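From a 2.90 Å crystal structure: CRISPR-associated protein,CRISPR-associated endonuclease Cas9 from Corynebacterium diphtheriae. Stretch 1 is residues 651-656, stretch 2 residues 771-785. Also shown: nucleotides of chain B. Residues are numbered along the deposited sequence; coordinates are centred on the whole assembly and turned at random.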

ATOM      1  N   ARG A 651     -14.488   4.654  -6.713  1.00 56.32           N
ATOM      2  CA  ARG A 651     -13.289   5.471  -6.568  1.00 55.27           C
ATOM      3  C   ARG A 651     -13.262   6.482  -7.704  1.00 53.62           C
ATOM      4  O   ARG A 651     -13.097   6.111  -8.868  1.00 82.52           O
ATOM      5  CB  ARG A 651     -12.035   4.599  -6.567  1.00 46.13           C
ATOM      6  CG  ARG A 651     -10.725   5.364  -6.540  1.00 43.01           C
ATOM      7  CD  ARG A 651      -9.576   4.430  -6.876  1.00 60.04           C
ATOM      8  NE  ARG A 651      -8.286   5.061  -6.632  1.00 82.86           N
ATOM      9  CZ  ARG A 651      -7.594   4.921  -5.507  1.00 75.52           C
ATOM     10  NH1 ARG A 651      -8.069   4.159  -4.530  1.00 63.42           N
ATOM     11  NH2 ARG A 651      -6.429   5.536  -5.363  1.00 88.56           N
ATOM     12  N   LEU A 652     -13.421   7.757  -7.362  1.00 56.01           N
ATOM     13  CA  LEU A 652     -13.524   8.819  -8.349  1.00 52.01           C
ATOM     14  C   LEU A 652     -12.299   9.719  -8.404  1.00 55.74           C
ATOM     15  O   LEU A 652     -12.226  10.577  -9.290  1.00 66.39           O
ATOM     16  CB  LEU A 652     -14.771   9.675  -8.075  1.00 76.87           C
ATOM     17  CG  LEU A 652     -16.117   8.942  -8.055  1.00 80.84           C
ATOM     18  CD1 LEU A 652     -17.288   9.904  -7.867  1.00 64.05           C
ATOM     19  CD2 LEU A 652     -16.297   8.114  -9.321  1.00 71.52           C
ATOM     20  N   ARG A 653     -11.353   9.566  -7.484  1.00 54.38           N
ATOM     21  CA  ARG A 653     -10.147  10.378  -7.529  1.00 57.90           C
ATOM     22  C   ARG A 653      -9.251   9.931  -8.678  1.00 58.05           C
ATOM     23  O   ARG A 653      -9.369   8.818  -9.197  1.00 63.10           O
ATOM     24  CB  ARG A 653      -9.392  10.295  -6.204  1.00 53.58           C
ATOM     25  CG  ARG A 653      -8.922   8.901  -5.848  1.00 60.53           C
ATOM     26  CD  ARG A 653      -8.527   8.829  -4.388  1.00 71.24           C
ATOM     27  NE  ARG A 653      -9.594   9.301  -3.508  1.00 84.80           N
ATOM     28  CZ  ARG A 653      -9.512   9.301  -2.183  1.00 70.79           C
ATOM     29  NH1 ARG A 653      -8.412   8.850  -1.594  1.00 78.20           N
ATOM     30  NH2 ARG A 653     -10.523   9.746  -1.447  1.00 81.39           N
ATOM     31  N   LEU A 654      -8.332  10.817  -9.067  1.00 61.96           N
ATOM     32  CA  LEU A 654      -7.539  10.568 -10.266  1.00 63.49           C
ATOM     33  C   LEU A 654      -6.515   9.467 -10.036  1.00 72.23           C
ATOM     34  O   LEU A 654      -6.257   8.648 -10.929  1.00 79.07           O
ATOM     35  CB  LEU A 654      -6.843  11.852 -10.708  1.00 58.02           C
ATOM     36  CG  LEU A 654      -5.970  11.723 -11.955  1.00 51.97           C
ATOM     37  CD1 LEU A 654      -6.776  11.143 -13.104  1.00 67.16           C
ATOM     38  CD2 LEU A 654      -5.374  13.066 -12.337  1.00 69.17           C
ATOM     39  N   GLY A 655      -5.920   9.432  -8.848  1.00 63.25           N
ATOM     40  CA  GLY A 655      -4.877   8.461  -8.575  1.00 72.45           C
ATOM     41  C   GLY A 655      -5.452   7.069  -8.391  1.00 63.00           C
ATOM     42  O   GLY A 655      -6.427   6.872  -7.658  1.00 52.54           O
ATOM     43  N   ASN A 656      -4.833   6.089  -9.045  1.00 61.42           N
ATOM     44  CA  ASN A 656      -5.322   4.719  -8.981  1.00 61.52           C
ATOM     45  C   ASN A 656      -4.146   3.829  -9.377  1.00 61.89           C
ATOM     46  O   ASN A 656      -4.026   3.376 -10.519  1.00 72.47           O
ATOM     47  CB  ASN A 656      -6.529   4.496  -9.886  1.00 45.29           C
ATOM     48  CG  ASN A 656      -7.044   3.071  -9.843  1.00 63.84           C
ATOM     49  OD1 ASN A 656      -6.727   2.289  -8.949  1.00 72.59           O
ATOM     50  ND2 ASN A 656      -7.878   2.737 -10.812  1.00 73.51           N
ATOM     51  N   TYR A 771      -8.150   7.730 -20.063  1.00 53.57           N
ATOM     52  CA  TYR A 771      -6.965   7.290 -19.344  1.00 48.42           C
ATOM     53  C   TYR A 771      -6.687   8.203 -18.158  1.00 73.79           C
ATOM     54  O   TYR A 771      -7.073   9.375 -18.141  1.00 80.81           O
ATOM     55  CB  TYR A 771      -5.748   7.275 -20.266  1.00 63.94           C
ATOM     56  CG  TYR A 771      -5.708   6.138 -21.258  1.00 58.81           C
ATOM     57  CD1 TYR A 771      -5.451   4.836 -20.846  1.00 56.60           C
ATOM     58  CD2 TYR A 771      -5.899   6.369 -22.615  1.00 65.38           C
ATOM     59  CE1 TYR A 771      -5.402   3.794 -21.753  1.00 63.97           C
ATOM     60  CE2 TYR A 771      -5.850   5.335 -23.530  1.00 66.24           C
ATOM     61  CZ  TYR A 771      -5.602   4.050 -23.095  1.00 72.32           C
ATOM     62  OH  TYR A 771      -5.556   3.017 -24.004  1.00 61.09           O
ATOM     63  N   THR A 772      -5.998   7.652 -17.159  1.00 72.35           N
ATOM     64  CA  THR A 772      -5.608   8.457 -16.009  1.00 56.60           C
ATOM     65  C   THR A 772      -4.667   9.582 -16.423  1.00 71.38           C
ATOM     66  O   THR A 772      -4.758  10.702 -15.907  1.00 70.38           O
ATOM     67  CB  THR A 772      -4.960   7.568 -14.944  1.00 50.59           C
ATOM     68  OG1 THR A 772      -5.916   6.617 -14.462  1.00 51.83           O
ATOM     69  CG2 THR A 772      -4.464   8.397 -13.775  1.00 46.04           C
ATOM     70  N   ILE A 773      -3.787   9.316 -17.392  1.00 57.40           N
ATOM     71  CA  ILE A 773      -2.723  10.262 -17.714  1.00 74.26           C
ATOM     72  C   ILE A 773      -3.273  11.512 -18.393  1.00 76.23           C
ATOM     73  O   ILE A 773      -2.733  12.611 -18.213  1.00 84.96           O
ATOM     74  CB  ILE A 773      -1.653   9.564 -18.571  1.00 77.20           C
ATOM     75  CG1 ILE A 773      -1.072   8.383 -17.792  1.00 82.07           C
ATOM     76  CG2 ILE A 773      -0.556  10.539 -18.983  1.00 86.22           C
ATOM     77  CD1 ILE A 773       0.143   7.767 -18.422  1.00 83.86           C
ATOM     78  N   ASP A 774      -4.354  11.384 -19.159  1.00 71.04           N
ATOM     79  CA  ASP A 774      -4.918  12.535 -19.852  1.00 71.43           C
ATOM     80  C   ASP A 774      -5.681  13.479 -18.930  1.00 74.61           C
ATOM     81  O   ASP A 774      -6.167  14.513 -19.401  1.00 78.61           O
ATOM     82  CB  ASP A 774      -5.826  12.068 -20.993  1.00 68.22           C
ATOM     83  CG  ASP A 774      -5.042  11.522 -22.172  1.00 83.79           C
ATOM     84  OD1 ASP A 774      -3.888  11.961 -22.366  1.00 99.97           O
ATOM     85  OD2 ASP A 774      -5.573  10.659 -22.903  1.00 65.18           O
ATOM     86  N   LEU A 775      -5.791  13.163 -17.639  1.00 73.86           N
ATOM     87  CA  LEU A 775      -6.440  14.036 -16.669  1.00 72.52           C
ATOM     88  C   LEU A 775      -5.454  14.647 -15.678  1.00 79.76           C
ATOM     89  O   LEU A 775      -5.878  15.302 -14.721  1.00107.85           O
ATOM     90  CB  LEU A 775      -7.530  13.271 -15.917  1.00 58.90           C
ATOM     91  CG  LEU A 775      -8.582  12.581 -16.783  1.00 66.64           C
ATOM     92  CD1 LEU A 775      -9.451  11.673 -15.932  1.00 68.37           C
ATOM     93  CD2 LEU A 775      -9.431  13.610 -17.513  1.00 54.92           C
ATOM     94  N   LEU A 776      -4.148  14.446 -15.886  1.00 47.38           N
ATOM     95  CA  LEU A 776      -3.163  14.984 -14.942  1.00 52.07           C
ATOM     96  C   LEU A 776      -3.125  16.502 -14.936  1.00 82.15           C
ATOM     97  O   LEU A 776      -3.136  17.093 -13.835  1.00 96.79           O
ATOM     98  CB  LEU A 776      -1.783  14.391 -15.239  1.00 54.45           C
ATOM     99  CG  LEU A 776      -1.558  12.923 -14.878  1.00 60.68           C
ATOM    100  CD1 LEU A 776      -0.149  12.507 -15.258  1.00 71.42           C
ATOM    101  CD2 LEU A 776      -1.805  12.692 -13.397  1.00 49.65           C
ATOM    102  N   PRO A 777      -3.060  17.209 -16.069  1.00 83.71           N
ATOM    103  CA  PRO A 777      -3.021  18.677 -16.009  1.00 91.59           C
ATOM    104  C   PRO A 777      -4.276  19.283 -15.413  1.00 91.83           C
ATOM    105  O   PRO A 777      -4.239  20.428 -14.944  1.00 96.55           O
ATOM    106  CB  PRO A 777      -2.843  19.090 -17.476  1.00 92.62           C
ATOM    107  CG  PRO A 777      -2.300  17.882 -18.152  1.00 83.93           C
ATOM    108  CD  PRO A 777      -2.954  16.733 -17.463  1.00 74.48           C
ATOM    109  N   TYR A 778      -5.382  18.546 -15.410  1.00 86.43           N
ATOM    110  CA  TYR A 778      -6.667  19.017 -14.910  1.00 76.20           C
ATOM    111  C   TYR A 778      -7.049  18.293 -13.623  1.00 71.15           C
ATOM    112  O   TYR A 778      -8.208  17.936 -13.409  1.00 81.62           O
ATOM    113  CB  TYR A 778      -7.746  18.844 -15.974  1.00 78.12           C
ATOM    114  CG  TYR A 778      -7.310  19.295 -17.351  1.00 88.18           C
ATOM    115  CD1 TYR A 778      -7.477  20.611 -17.759  1.00 92.17           C
ATOM    116  CD2 TYR A 778      -6.719  18.405 -18.240  1.00 75.74           C
ATOM    117  CE1 TYR A 778      -7.077  21.028 -19.017  1.00 95.42           C
ATOM    118  CE2 TYR A 778      -6.316  18.813 -19.499  1.00 84.45           C
ATOM    119  CZ  TYR A 778      -6.497  20.125 -19.882  1.00 93.42           C
ATOM    120  OH  TYR A 778      -6.096  20.536 -21.135  1.00 90.32           O
ATOM    121  N   ARG A 779      -6.062  18.069 -12.755  1.00 83.93           N
ATOM    122  CA  ARG A 779      -6.315  17.380 -11.495  1.00 89.21           C
ATOM    123  C   ARG A 779      -7.236  18.185 -10.585  1.00 88.18           C
ATOM    124  O   ARG A 779      -8.005  17.605  -9.809  1.00 78.41           O
ATOM    125  CB  ARG A 779      -4.987  17.091 -10.796  1.00 87.39           C
ATOM    126  CG  ARG A 779      -5.109  16.332  -9.490  1.00 89.48           C
ATOM    127  CD  ARG A 779      -3.751  16.119  -8.838  1.00106.89           C
ATOM    128  NE  ARG A 779      -3.648  14.777  -8.273  1.00114.30           N
ATOM    129  CZ  ARG A 779      -3.066  13.752  -8.887  1.00110.16           C
ATOM    130  NH1 ARG A 779      -2.516  13.918 -10.084  1.00116.96           N
ATOM    131  NH2 ARG A 779      -3.026  12.560  -8.303  1.00 96.17           N
ATOM    132  N   ASN A 780      -7.182  19.510 -10.674  1.00 86.34           N
ATOM    133  CA  ASN A 780      -7.938  20.386  -9.791  1.00106.27           C
ATOM    134  C   ASN A 780      -9.344  20.668 -10.293  1.00101.17           C
ATOM    135  O   ASN A 780     -10.032  21.520  -9.722  1.00103.37           O
ATOM    136  CB  ASN A 780      -7.185  21.702  -9.599  1.00132.12           C
ATOM    137  CG  ASN A 780      -5.791  21.491  -9.069  1.00142.87           C
ATOM    138  OD1 ASN A 780      -5.554  20.588  -8.269  1.00145.81           O
ATOM    139  ND2 ASN A 780      -4.851  22.315  -9.522  1.00147.14           N
ATOM    140  N   GLN A 781      -9.792  19.978 -11.333  1.00 80.69           N
ATOM    141  CA  GLN A 781     -11.090  20.244 -11.928  1.00 76.10           C
ATOM    142  C   GLN A 781     -11.986  19.018 -11.796  1.00 67.63           C
ATOM    143  O   GLN A 781     -11.587  17.975 -11.266  1.00 64.70           O
ATOM    144  CB  GLN A 781     -10.938  20.650 -13.396  1.00 74.07           C
ATOM    145  CG  GLN A 781      -9.893  21.719 -13.630  1.00 92.21           C
ATOM    146  CD  GLN A 781      -9.770  22.088 -15.090  1.00107.98           C
ATOM    147  OE1 GLN A 781     -10.676  21.831 -15.882  1.00102.65           O
ATOM    148  NE2 GLN A 781      -8.643  22.687 -15.458  1.00115.78           N
ATOM    149  N   ASP A 782     -13.223  19.169 -12.264  1.00 72.06           N
ATOM    150  CA  ASP A 782     -14.122  18.032 -12.405  1.00 62.33           C
ATOM    151  C   ASP A 782     -13.599  17.146 -13.526  1.00 67.38           C
ATOM    152  O   ASP A 782     -13.669  17.520 -14.703  1.00 77.20           O
ATOM    153  CB  ASP A 782     -15.540  18.510 -12.696  1.00 64.58           C
ATOM    154  CG  ASP A 782     -16.566  17.404 -12.553  1.00 72.53           C
ATOM    155  OD1 ASP A 782     -16.190  16.307 -12.099  1.00 77.87           O
ATOM    156  OD2 ASP A 782     -17.749  17.636 -12.888  1.00 86.89           O
ATOM    157  N   LEU A 783     -13.052  15.984 -13.159  1.00 57.67           N
ATOM    158  CA  LEU A 783     -12.468  15.089 -14.153  1.00 58.17           C
ATOM    159  C   LEU A 783     -13.482  14.673 -15.210  1.00 60.00           C
ATOM    160  O   LEU A 783     -13.104  14.399 -16.355  1.00 69.34           O
ATOM    161  CB  LEU A 783     -11.889  13.862 -13.461  1.00 44.27           C
ATOM    162  CG  LEU A 783     -10.908  14.175 -12.335  1.00 52.22           C
ATOM    163  CD1 LEU A 783     -10.431  12.896 -11.670  1.00 38.52           C
ATOM    164  CD2 LEU A 783      -9.729  14.981 -12.863  1.00 51.19           C
ATOM    165  N   PHE A 784     -14.764  14.616 -14.852  1.00 49.41           N
ATOM    166  CA  PHE A 784     -15.790  14.209 -15.801  1.00 70.68           C
ATOM    167  C   PHE A 784     -16.220  15.333 -16.734  1.00 77.18           C
ATOM    168  O   PHE A 784     -17.029  15.092 -17.636  1.00 83.54           O
ATOM    169  CB  PHE A 784     -16.998  13.658 -15.046  1.00 42.90           C
ATOM    170  CG  PHE A 784     -16.638  12.636 -14.011  1.00 47.81           C
ATOM    171  CD1 PHE A 784     -16.156  11.394 -14.385  1.00 37.96           C
ATOM    172  CD2 PHE A 784     -16.765  12.923 -12.660  1.00 61.44           C
ATOM    173  CE1 PHE A 784     -15.815  10.452 -13.436  1.00 43.29           C
ATOM    174  CE2 PHE A 784     -16.428  11.984 -11.704  1.00 54.54           C
ATOM    175  CZ  PHE A 784     -15.952  10.745 -12.092  1.00 54.49           C
ATOM    176  N   SER A 785     -15.704  16.546 -16.545  1.00 46.91           N
ATOM    177  CA  SER A 785     -15.969  17.651 -17.457  1.00 52.45           C
ATOM    178  C   SER A 785     -14.709  18.118 -18.173  1.00 67.95           C
ATOM    179  O   SER A 785     -14.746  19.140 -18.870  1.00 73.56           O
ATOM    180  CB  SER A 785     -16.610  18.823 -16.709  1.00 59.30           C
ATOM    181  OG  SER A 785     -17.871  18.459 -16.177  1.00 79.59           O
TER
ATOM    182  P     U B  79     -15.449  12.990  -3.593  1.00 74.97           P
ATOM    183  OP1   U B  79     -14.882  12.587  -2.279  1.00 77.11           O
ATOM    184  OP2   U B  79     -16.526  14.007  -3.659  1.00 76.72           O
ATOM    185  O5'   U B  79     -14.262  13.479  -4.538  1.00 76.83           O
ATOM    186  C5'   U B  79     -13.116  12.672  -4.768  1.00 74.67           C
ATOM    187  C4'   U B  79     -12.379  13.111  -6.008  1.00 73.72           C
ATOM    188  O4'   U B  79     -13.064  12.612  -7.186  1.00 70.77           O
ATOM    189  C3'   U B  79     -12.287  14.616  -6.225  1.00 76.63           C
ATOM    190  O3'   U B  79     -11.199  15.194  -5.525  1.00 80.68           O
ATOM    191  C2'   U B  79     -12.160  14.741  -7.740  1.00 75.32           C
ATOM    192  O2'   U B  79     -10.817  14.535  -8.158  1.00 77.01           O
ATOM    193  C1'   U B  79     -13.003  13.562  -8.227  1.00 69.78           C
ATOM    194  N1    U B  79     -14.388  13.949  -8.582  1.00 66.62           N
ATOM    195  C2    U B  79     -14.612  14.742  -9.694  1.00 65.77           C
ATOM    196  O2    U B  79     -13.719  15.168 -10.411  1.00 65.63           O
ATOM    197  N3    U B  79     -15.935  15.034  -9.932  1.00 64.68           N
ATOM    198  C4    U B  79     -17.033  14.620  -9.207  1.00 64.06           C
ATOM    199  O4    U B  79     -18.161  14.970  -9.557  1.00 64.72           O
ATOM    200  C5    U B  79     -16.715  13.795  -8.085  1.00 63.90           C
ATOM    201  C6    U B  79     -15.438  13.497  -7.822  1.00 64.84           C
ATOM    202  P     C B  78     -13.083   8.526  -3.644  1.00 68.49           P
ATOM    203  OP1   C B  78     -11.990   8.717  -4.631  1.00 66.75           O
ATOM    204  OP2   C B  78     -12.978   9.190  -2.322  1.00 73.46           O
ATOM    205  O5'   C B  78     -14.450   8.985  -4.320  1.00 67.14           O
ATOM    206  C5'   C B  78     -15.699   8.503  -3.848  1.00 64.82           C
ATOM    207  C4'   C B  78     -16.830   9.401  -4.279  1.00 64.88           C
ATOM    208  O4'   C B  78     -18.094   8.811  -3.911  1.00 63.84           O
ATOM    209  C3'   C B  78     -16.862  10.781  -3.648  1.00 66.74           C
ATOM    210  O3'   C B  78     -16.006  11.681  -4.325  1.00 68.75           O
ATOM    211  C2'   C B  78     -18.335  11.179  -3.738  1.00 67.89           C
ATOM    212  O2'   C B  78     -18.607  11.811  -4.975  1.00 68.01           O
ATOM    213  C1'   C B  78     -19.052   9.821  -3.709  1.00 65.84           C
ATOM    214  N1    C B  78     -19.776   9.564  -2.444  1.00 68.77           N
ATOM    215  C2    C B  78     -21.048   8.999  -2.553  1.00 69.05           C
ATOM    216  O2    C B  78     -21.476   8.727  -3.685  1.00 68.65           O
ATOM    217  N3    C B  78     -21.764   8.740  -1.433  1.00 70.30           N
ATOM    218  C4    C B  78     -21.256   9.046  -0.238  1.00 72.13           C
ATOM    219  N4    C B  78     -21.994   8.781   0.844  1.00 73.64           N
ATOM    220  C5    C B  78     -19.964   9.638  -0.105  1.00 72.29           C
ATOM    221  C6    C B  78     -19.265   9.883  -1.221  1.00 71.02           C
ATOM    222  P     C B  80     -11.410  16.473  -4.576  1.00 78.39           P
ATOM    223  OP1   C B  80     -10.065  16.864  -4.080  1.00 79.44           O
ATOM    224  OP2   C B  80     -12.480  16.184  -3.587  1.00 75.55           O
ATOM    225  O5'   C B  80     -11.931  17.600  -5.572  1.00 78.82           O
ATOM    226  C5'   C B  80     -11.106  18.085  -6.616  1.00 79.45           C
ATOM    227  C4'   C B  80     -11.880  18.934  -7.591  1.00 80.26           C
ATOM    228  O4'   C B  80     -12.873  18.124  -8.265  1.00 76.53           O
ATOM    229  C3'   C B  80     -12.681  20.077  -6.994  1.00 84.31           C
ATOM    230  O3'   C B  80     -11.889  21.218  -6.718  1.00 92.11           O
ATOM    231  C2'   C B  80     -13.756  20.323  -8.048  1.00 79.51           C
ATOM    232  O2'   C B  80     -13.235  21.091  -9.123  1.00 79.34           O
ATOM    233  C1'   C B  80     -14.010  18.907  -8.566  1.00 74.38           C
ATOM    234  N1    C B  80     -15.212  18.274  -7.974  1.00 69.67           N
ATOM    235  C2    C B  80     -16.475  18.639  -8.457  1.00 67.47           C
ATOM    236  O2    C B  80     -16.554  19.501  -9.350  1.00 68.52           O
ATOM    237  N3    C B  80     -17.579  18.051  -7.934  1.00 65.71           N
ATOM    238  C4    C B  80     -17.468  17.128  -6.975  1.00 65.44           C
ATOM    239  N4    C B  80     -18.588  16.579  -6.493  1.00 64.99           N
ATOM    240  C5    C B  80     -16.193  16.735  -6.473  1.00 65.65           C
ATOM    241  C6    C B  80     -15.106  17.322  -6.999  1.00 67.05           C

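The two stretches, at least 118 residues apart in sequence wherever they touch, bury 426 Å² between them, and no hydrogen bond passes from one to the other. What holds them together directly is packing, and Leu 654 supplies the largest share, with 158 Å² covered. Its CA-to-CB bond points toward stretch 2, and the rotamer (chi1 t, chi2 p) places both methyl groups among stretch 2 atoms. CD1 of Leu 654 lies 3.6 Å from CB of Leu 775 and 3.7 Å from CG2 of Thr 772, while CD2 of Leu 654 lies 3.7 Å from CD2 of Leu 776. CB of Leu 654 is itself 3.9 Å from CD1 of Leu 783, so the side chain is engaged from its root to its tip.

The backbone of stretch 2 helps to shape this site. The segment 773-775 is 3-10, and a type I turn follows from Leu 776 to Arg 779. The carbonyl O of Leu 775 comes within 3.3 Å of CD2 of Leu 654, a close apolar-to-polar approach; that same oxygen accepts a weak hydrogen bond from N of Tyr 778, at 3.4 Å. Arg 779 starts sideways at its CA-to-CB bond, but its extended chain (chi1 and chi2 both t) brings its end nearer. CD2 of Leu 654 sits over one face of the guanidinium, 3.7 Å from NH1 of Arg 779. This placement leaves the in-plane N-H directions free, and NH2 of Arg 779 is hydrogen-bonded elsewhere in the structure.

Leu 652, with 54 Å² covered, makes a second, smaller apolar contact. CD2 of Leu 652 lies at the edge of the Phe 784 ring, near the ring plane, 3.8 Å from CZ of Phe 784. Leu 783, with 48 Å² covered, links the two sites: CD1 of Leu 783 reaches CB of Leu 654 and also lies 3.8 Å from O of Leu 652.

Nucleotides of chain B connect to both stretches through polar groups. In stretch 1, N of Arg 653 donates to OP1 of C78 at 3.0 Å, and NE and NH2 of Arg 653 donate to OP1 and OP2 of C78, respectively, each at 2.7 Å. The CA-to-CB bond of Arg 653 points away from stretch 2, consistent with its 1 Å² of cover there. In stretch 2, N3 of U79 donates to OD1 of Asp 782 at 2.5 Å, and N of Leu 783 donates to O2 of U79 at 2.9 Å; the angles of 167° and 159° indicate nearly linear bonds.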